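Local coordinates for SusD-like protein BACOVA_02651 (Bacteroides ovatus, PDB 5E75) that binds polysaccharide at the cell surface and probably captures xyloglucan there before it is transported into the periplasm for degradation, at residues Arg177-Ser180 with Trp181-Lys184; Lys108-Ala111 with Glu112-Met116; Leu208-Ala211 with Arg212-Ala215. All blocks are in the same frame, centred on the assembly; numbering follows the deposited sequence.

Contact 1. Residues Arg177-Ser180 with Trp181-Lys184; sequences RATS and WAAK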
loop_
_atom_site.group_PDB
_atom_site.type_symbol
_atom_site.label_atom_id
_atom_site.label_comp_id
_atom_site.label_asym_id
_atom_site.label_seq_id
_atom_site.Cartn_x
_atom_site.Cartn_y
_atom_site.Cartn_z
ATOM N N ARG A 177 -10.533 13.665 -5.505
ATOM C CA ARG A 177 -11.314 12.734 -6.305
ATOM C C ARG A 177 -10.499 12.114 -7.427
ATOM O O ARG A 177 -9.525 12.700 -7.914
ATOM C CB ARG A 177 -12.534 13.452 -6.876
ATOM C CG ARG A 177 -13.526 13.882 -5.799
ATOM C CD ARG A 177 -14.882 13.400 -6.093
ATOM N NE ARG A 177 -15.796 13.690 -4.998
ATOM C CZ ARG A 177 -16.766 12.878 -4.596
ATOM N NH1 ARG A 177 -16.949 11.694 -5.160
ATOM N NH2 ARG A 177 -17.547 13.253 -3.604
ATOM N N ALA A 178 -10.914 10.927 -7.852
ATOM C CA ALA A 178 -10.187 10.185 -8.868
ATOM C C ALA A 178 -10.316 10.799 -10.254
ATOM O O ALA A 178 -11.356 11.336 -10.626
ATOM C CB ALA A 178 -10.697 8.770 -8.903
ATOM N N THR A 179 -9.240 10.696 -11.018
ATOM C CA THR A 179 -9.238 11.028 -12.432
ATOM C C THR A 179 -9.028 9.777 -13.277
ATOM O O THR A 179 -8.684 8.704 -12.771
ATOM C CB THR A 179 -8.100 11.979 -12.772
ATOM O OG1 THR A 179 -6.847 11.314 -12.542
ATOM C CG2 THR A 179 -8.170 13.255 -11.925
ATOM N N SER A 180 -9.188 9.913 -14.583
ATOM C CA SER A 180 -8.886 8.803 -15.472
ATOM C C SER A 180 -7.406 8.408 -15.436
ATOM O O SER A 180 -7.088 7.262 -15.716
ATOM C CB SER A 180 -9.317 9.104 -16.900
ATOM O OG SER A 180 -8.797 10.339 -17.335
ATOM N N TRP A 181 -6.512 9.330 -15.062
ATOM C CA TRP A 181 -5.100 8.981 -14.905
ATOM C C TRP A 181 -4.900 7.957 -13.794
ATOM O O TRP A 181 -4.059 7.053 -13.924
ATOM C CB TRP A 181 -4.245 10.224 -14.620
ATOM C CG TRP A 181 -4.379 11.290 -15.648
ATOM C CD1 TRP A 181 -4.878 12.543 -15.450
ATOM C CD2 TRP A 181 -4.011 11.214 -17.033
ATOM N NE1 TRP A 181 -4.856 13.248 -16.624
ATOM C CE2 TRP A 181 -4.332 12.461 -17.611
ATOM C CE3 TRP A 181 -3.448 10.221 -17.837
ATOM C CZ2 TRP A 181 -4.109 12.736 -18.953
ATOM C CZ3 TRP A 181 -3.220 10.510 -19.178
ATOM C CH2 TRP A 181 -3.562 11.752 -19.716
ATOM N N ALA A 182 -5.648 8.094 -12.702
ATOM C CA ALA A 182 -5.586 7.114 -11.630
ATOM C C ALA A 182 -6.043 5.742 -12.123
ATOM O O ALA A 182 -5.409 4.728 -11.854
ATOM C CB ALA A 182 -6.443 7.557 -10.454
ATOM N N ALA A 183 -7.151 5.701 -12.860
ATOM C CA ALA A 183 -7.660 4.438 -13.393
ATOM C C ALA A 183 -6.653 3.801 -14.356
ATOM O O ALA A 183 -6.427 2.600 -14.308
ATOM C CB ALA A 183 -9.010 4.636 -14.080
ATOM N N LYS A 184 -6.050 4.602 -15.225
ATOM C CA LYS A 184 -5.058 4.080 -16.150
ATOM C C LYS A 184 -3.827 3.544 -15.401
ATOM O O LYS A 184 -3.264 2.513 -15.780
ATOM C CB LYS A 184 -4.619 5.154 -17.141
ATOM C CG LYS A 184 -5.676 5.577 -18.135
ATOM C CD LYS A 184 -5.207 6.708 -19.050
ATOM C CE LYS A 184 -6.274 7.023 -20.101
ATOM N NZ LYS A 184 -5.911 8.219 -20.924
HETATM O O HOH W 1 -6.540 10.113 -18.882
#
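T179 sits at the N-cap of helix 180-195, and its hydroxyl accepts from the first amides of the helix. OG1 takes weak bonds from W181 N at 3.2 Å and from A182 N at 3.4 Å. The first torsion (chi1 65°) places OG1 between the backbone N and the carbonyl carbon of T179, within range of both amides. The T179 carbonyl takes two further weak bonds, from A182 N and A183 N. The first bond of normal strength is K184 N to S180 O, 2.9 Å and fairly straight at 162°.

One water joins the side chains of S180 and K184. It lies 2.7 Å from S180 OG and accepts from K184 NZ at 2.9 Å, resting over one face of the W181 ring, toward the rim. S180 OG also makes a weak hydrogen bond to S170 O. The lysine chain is extended beyond CG, with K184 CG passing 3.3 Å from S180 O, and its ammonium also forms a salt bridge with D217 of helix 205-221.

W181 CB also lies 3.5 Å from T179 OG1. The arrangement is a threonine N-cap that turns the loop after helix 151-168 into helix 180-195.

Contact 2. Residues Lys108-Ala111 with Glu112-Met116; sequences KAIA and EARLM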
loop_
_atom_site.group_PDB
_atom_site.type_symbol
_atom_site.label_atom_id
_atom_site.label_comp_id
_atom_site.label_asym_id
_atom_site.label_seq_id
_atom_site.Cartn_x
_atom_site.Cartn_y
_atom_site.Cartn_z
ATOM N N LYS A 108 -19.770 9.446 -13.769
ATOM C CA LYS A 108 -18.652 9.683 -12.862
ATOM C C LYS A 108 -18.847 8.891 -11.569
ATOM O O LYS A 108 -17.900 8.282 -11.056
ATOM C CB LYS A 108 -18.523 11.179 -12.575
ATOM C CG LYS A 108 -17.479 11.556 -11.542
ATOM C CD LYS A 108 -17.357 13.068 -11.517
ATOM C CE LYS A 108 -16.760 13.568 -10.224
ATOM N NZ LYS A 108 -17.534 13.184 -8.996
ATOM N N ALA A 109 -20.064 8.887 -11.035
ATOM C CA ALA A 109 -20.330 8.168 -9.796
ATOM C C ALA A 109 -20.159 6.659 -9.967
ATOM O O ALA A 109 -19.557 5.986 -9.118
ATOM C CB ALA A 109 -21.748 8.482 -9.291
ATOM N N ILE A 110 -20.687 6.118 -11.062
ATOM C CA ILE A 110 -20.493 4.705 -11.362
ATOM C C ILE A 110 -19.009 4.417 -11.534
ATOM O O ILE A 110 -18.511 3.396 -11.049
ATOM C CB ILE A 110 -21.283 4.271 -12.614
ATOM C CG1 ILE A 110 -22.786 4.379 -12.328
ATOM C CG2 ILE A 110 -20.936 2.837 -13.008
ATOM C CD1 ILE A 110 -23.659 4.339 -13.599
ATOM N N ALA A 111 -18.298 5.312 -12.209
ATOM C CA ALA A 111 -16.865 5.114 -12.435
ATOM C C ALA A 111 -16.066 5.122 -11.131
ATOM O O ALA A 111 -15.151 4.318 -10.968
ATOM C CB ALA A 111 -16.321 6.169 -13.398
ATOM N N GLU A 112 -16.399 6.024 -10.204
ATOM C CA GLU A 112 -15.698 6.040 -8.926
ATOM C C GLU A 112 -15.989 4.763 -8.152
ATOM O O GLU A 112 -15.076 4.182 -7.550
ATOM C CB GLU A 112 -16.115 7.259 -8.117
ATOM C CG GLU A 112 -15.629 8.570 -8.697
ATOM C CD GLU A 112 -16.154 9.749 -7.907
ATOM O OE1 GLU A 112 -17.377 10.001 -7.935
ATOM O OE2 GLU A 112 -15.365 10.393 -7.201
ATOM N N ALA A 113 -17.243 4.318 -8.158
ATOM C CA ALA A 113 -17.628 3.079 -7.495
ATOM C C ALA A 113 -16.849 1.908 -8.098
ATOM O O ALA A 113 -16.271 1.107 -7.365
ATOM C CB ALA A 113 -19.118 2.853 -7.625
ATOM N N ARG A 114 -16.816 1.807 -9.424
ATOM C CA ARG A 114 -16.151 0.678 -10.057
ATOM C C ARG A 114 -14.627 0.743 -9.869
ATOM O O ARG A 114 -13.974 -0.292 -9.718
ATOM C CB ARG A 114 -16.532 0.581 -11.534
ATOM C CG ARG A 114 -18.011 0.276 -11.709
ATOM C CD ARG A 114 -18.399 -0.045 -13.148
ATOM N NE ARG A 114 -17.870 -1.334 -13.579
ATOM C CZ ARG A 114 -18.166 -1.915 -14.735
ATOM N NH1 ARG A 114 -19.001 -1.330 -15.585
ATOM N NH2 ARG A 114 -17.632 -3.090 -15.035
ATOM N N LEU A 115 -14.058 1.941 -9.828
ATOM C CA LEU A 115 -12.629 2.080 -9.524
ATOM C C LEU A 115 -12.319 1.542 -8.141
ATOM O O LEU A 115 -11.337 0.813 -7.953
ATOM C CB LEU A 115 -12.205 3.549 -9.632
ATOM C CG LEU A 115 -10.772 3.913 -9.202
ATOM C CD1 LEU A 115 -9.758 3.131 -10.008
ATOM C CD2 LEU A 115 -10.470 5.416 -9.312
ATOM N N MET A 116 -13.132 1.900 -7.156
ATOM C CA MET A 116 -12.880 1.440 -5.798
ATOM C C MET A 116 -13.103 -0.054 -5.680
ATOM O O MET A 116 -12.326 -0.746 -5.013
ATOM C CB MET A 116 -13.721 2.197 -4.775
ATOM C CG MET A 116 -13.373 3.656 -4.671
ATOM S SD MET A 116 -11.680 3.905 -4.155
ATOM C CE MET A 116 -11.640 5.681 -3.962
#
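K108-A111 and E112-M116 are consecutive turns of helix 103-125, joined by four regular i to i+4 backbone bonds, from E112 N to K108 O (2.8 Å) through L115 N to A111 O (2.9 Å).

On one side of the helix K108 and E112 form a long salt bridge, with K108 NZ 3.4 Å from E112 OE1, weak as a hydrogen bond. The lysine leaves with CG anti to the backbone N (chi1 175°), runs straight, then bends at its last torsion (chi4 -59°), which carries the ammonium round to the carboxylate. E112 CG packs 3.3 Å from K108 O. The other oxygen, OE2, is held more firmly by Y28 OH and R177 NH1, so two basic groups share this buried carboxylate and would probably favour its charged form.

I110 and R114 run side by side, pointing the same way: I110 CG2 rests 3.8 Å from R114 CD, while R114 CG comes within 3.2 Å of I110 O. The arginine then bends at chi3 (70°), and its guanidinium pairs with D161 and E519. These are i to i+4 side-chain pairs of an alpha-helix in the alpha-helical, TPR-like part of the SusD fold, packed between helices 17-24, 70-95 and 151-168.

Contact 3. Residues Leu208-Ala211 with Arg212-Ala215; sequences LELA and RQYA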
loop_
_atom_site.group_PDB
_atom_site.type_symbol
_atom_site.label_atom_id
_atom_site.label_comp_id
_atom_site.label_asym_id
_atom_site.label_seq_id
_atom_site.Cartn_x
_atom_site.Cartn_y
_atom_site.Cartn_z
ATOM N N LEU A 208 2.161 -7.220 -21.191
ATOM C CA LEU A 208 3.261 -6.260 -21.072
ATOM C C LEU A 208 3.015 -5.037 -21.944
ATOM O O LEU A 208 3.238 -3.898 -21.536
ATOM C CB LEU A 208 4.603 -6.903 -21.415
ATOM C CG LEU A 208 5.172 -7.886 -20.397
ATOM C CD1 LEU A 208 6.406 -8.570 -20.986
ATOM C CD2 LEU A 208 5.533 -7.163 -19.105
ATOM N N GLU A 209 2.559 -5.278 -23.168
ATOM C CA GLU A 209 2.296 -4.186 -24.086
ATOM C C GLU A 209 1.195 -3.280 -23.536
ATOM O O GLU A 209 1.317 -2.065 -23.566
ATOM C CB GLU A 209 1.924 -4.734 -25.469
ATOM C CG GLU A 209 1.543 -3.677 -26.484
ATOM C CD GLU A 209 2.643 -2.671 -26.745
ATOM O OE1 GLU A 209 3.831 -3.010 -26.545
ATOM O OE2 GLU A 209 2.323 -1.532 -27.144
ATOM N N LEU A 210 0.112 -3.873 -23.048
ATOM C CA LEU A 210 -0.958 -3.084 -22.453
ATOM C C LEU A 210 -0.502 -2.294 -21.212
ATOM O O LEU A 210 -0.838 -1.124 -21.065
ATOM C CB LEU A 210 -2.149 -3.983 -22.122
ATOM C CG LEU A 210 -2.926 -4.471 -23.352
ATOM C CD1 LEU A 210 -3.803 -5.672 -23.005
ATOM C CD2 LEU A 210 -3.748 -3.356 -23.923
ATOM N N ALA A 211 0.282 -2.917 -20.336
ATOM C CA ALA A 211 0.840 -2.214 -19.183
ATOM C C ALA A 211 1.668 -1.007 -19.634
ATOM O O ALA A 211 1.576 0.083 -19.072
ATOM C CB ALA A 211 1.682 -3.161 -18.357
ATOM N N ARG A 212 2.490 -1.209 -20.665
ATOM C CA ARG A 212 3.287 -0.097 -21.196
ATOM C C ARG A 212 2.414 1.004 -21.777
ATOM O O ARG A 212 2.679 2.182 -21.587
ATOM C CB ARG A 212 4.259 -0.576 -22.274
ATOM C CG ARG A 212 5.440 -1.362 -21.736
ATOM C CD ARG A 212 6.489 -1.562 -22.806
ATOM N NE ARG A 212 6.025 -2.367 -23.934
ATOM C CZ ARG A 212 6.200 -3.683 -24.054
ATOM N NH1 ARG A 212 6.804 -4.385 -23.109
ATOM N NH2 ARG A 212 5.768 -4.311 -25.139
ATOM N N GLN A 213 1.380 0.623 -22.514
ATOM C CA GLN A 213 0.513 1.622 -23.112
ATOM C C GLN A 213 -0.185 2.484 -22.059
ATOM O O GLN A 213 -0.194 3.704 -22.164
ATOM C CB GLN A 213 -0.510 0.951 -24.018
ATOM C CG GLN A 213 0.080 0.421 -25.310
ATOM C CD GLN A 213 -0.977 -0.213 -26.186
ATOM O OE1 GLN A 213 -1.117 -1.435 -26.226
ATOM N NE2 GLN A 213 -1.741 0.617 -26.880
ATOM N N TYR A 214 -0.766 1.852 -21.038
ATOM C CA TYR A 214 -1.443 2.617 -20.000
ATOM C C TYR A 214 -0.458 3.424 -19.144
ATOM O O TYR A 214 -0.718 4.584 -18.836
ATOM C CB TYR A 214 -2.325 1.701 -19.135
ATOM C CG TYR A 214 -3.588 1.306 -19.857
ATOM C CD1 TYR A 214 -4.624 2.205 -19.998
ATOM C CD2 TYR A 214 -3.733 0.050 -20.424
ATOM C CE1 TYR A 214 -5.778 1.868 -20.681
ATOM C CE2 TYR A 214 -4.880 -0.297 -21.118
ATOM C CZ TYR A 214 -5.902 0.610 -21.233
ATOM O OH TYR A 214 -7.047 0.244 -21.923
ATOM N N ALA A 215 0.654 2.812 -18.747
ATOM C CA ALA A 215 1.593 3.521 -17.896
ATOM C C ALA A 215 2.261 4.675 -18.656
ATOM O O ALA A 215 2.417 5.762 -18.120
ATOM C CB ALA A 215 2.647 2.569 -17.325
HETATM O O HOH W 2 4.802 -0.773 -25.837
#
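L208-A211 runs straight into R212-A215 as two turns of helix 205-221, with a bond from each amide of the second segment to the carbonyl four residues back. The Y214 N to L210 O bond is the straightest of them, 3.0 Å long with an N-H...O angle of 173°.

Among the side chains, E209 and R212 dominate. E209 OE1 receives R212 NH2 at 2.7 Å in an i to i+3 salt bridge. The two chains cross at about a right angle and their planar ends stand 65° apart, consistent with a one-point bond between OE1 and NH2 and not a two-pronged one. The acceptor lies 19° out of the guanidinium plane, while the donor comes in nearly along the carboxylate C-O axis. A water closes a small ring: it donates to E209 OE1, at a distance short enough (2.5 Å) to be treated with caution, and accepts from R212 NE at 2.8 Å, in the guanidinium plane. One guanidinium face is covered by E209 CA, 3.5 Å from its plane, and by L208 O, both toward the rim. The arginine gets there by bending at chi3, which folds it back over the preceding turn; NH1 continues to the A370 carbonyl.

Q213 crosses E209 obliquely, its OE1 3.5 Å from E209 CG. Y214 brings its ring edge to the L210 carbonyl, CD2 being 3.2 Å from L210 O, and L210 CD2 makes a loose apolar contact with Y214 CE2.

Around the helix, L210, Y214 and A215 meet helix 180-195 through Y191, L187 and A188, while A211, R212 and A215 rest on helix 360-372. Segment 208-215 thus packs between these two helices.

In the fold
Contacts 2, 1 and 3 follow one another along the chain, on helix 103-125, at the start of helix 180-195 and on helix 205-221. Contacts 1 and 2 are centred 10 Å apart and touch directly: A178 and A183 both pack on L115, tying the loop before helix 180-195 and the first turn of that helix to helix 103-125. Contacts 1 and 3, with centres 16 Å apart, meet where K184 O touches Y214 CB, across two helices consecutive in the chain. Contacts 2 and 3 do not touch, their nearest atoms being about 11 Å apart. Contact 1 is therefore the middle member, linking neighbouring helices of the helical framework of this SusD-family protein.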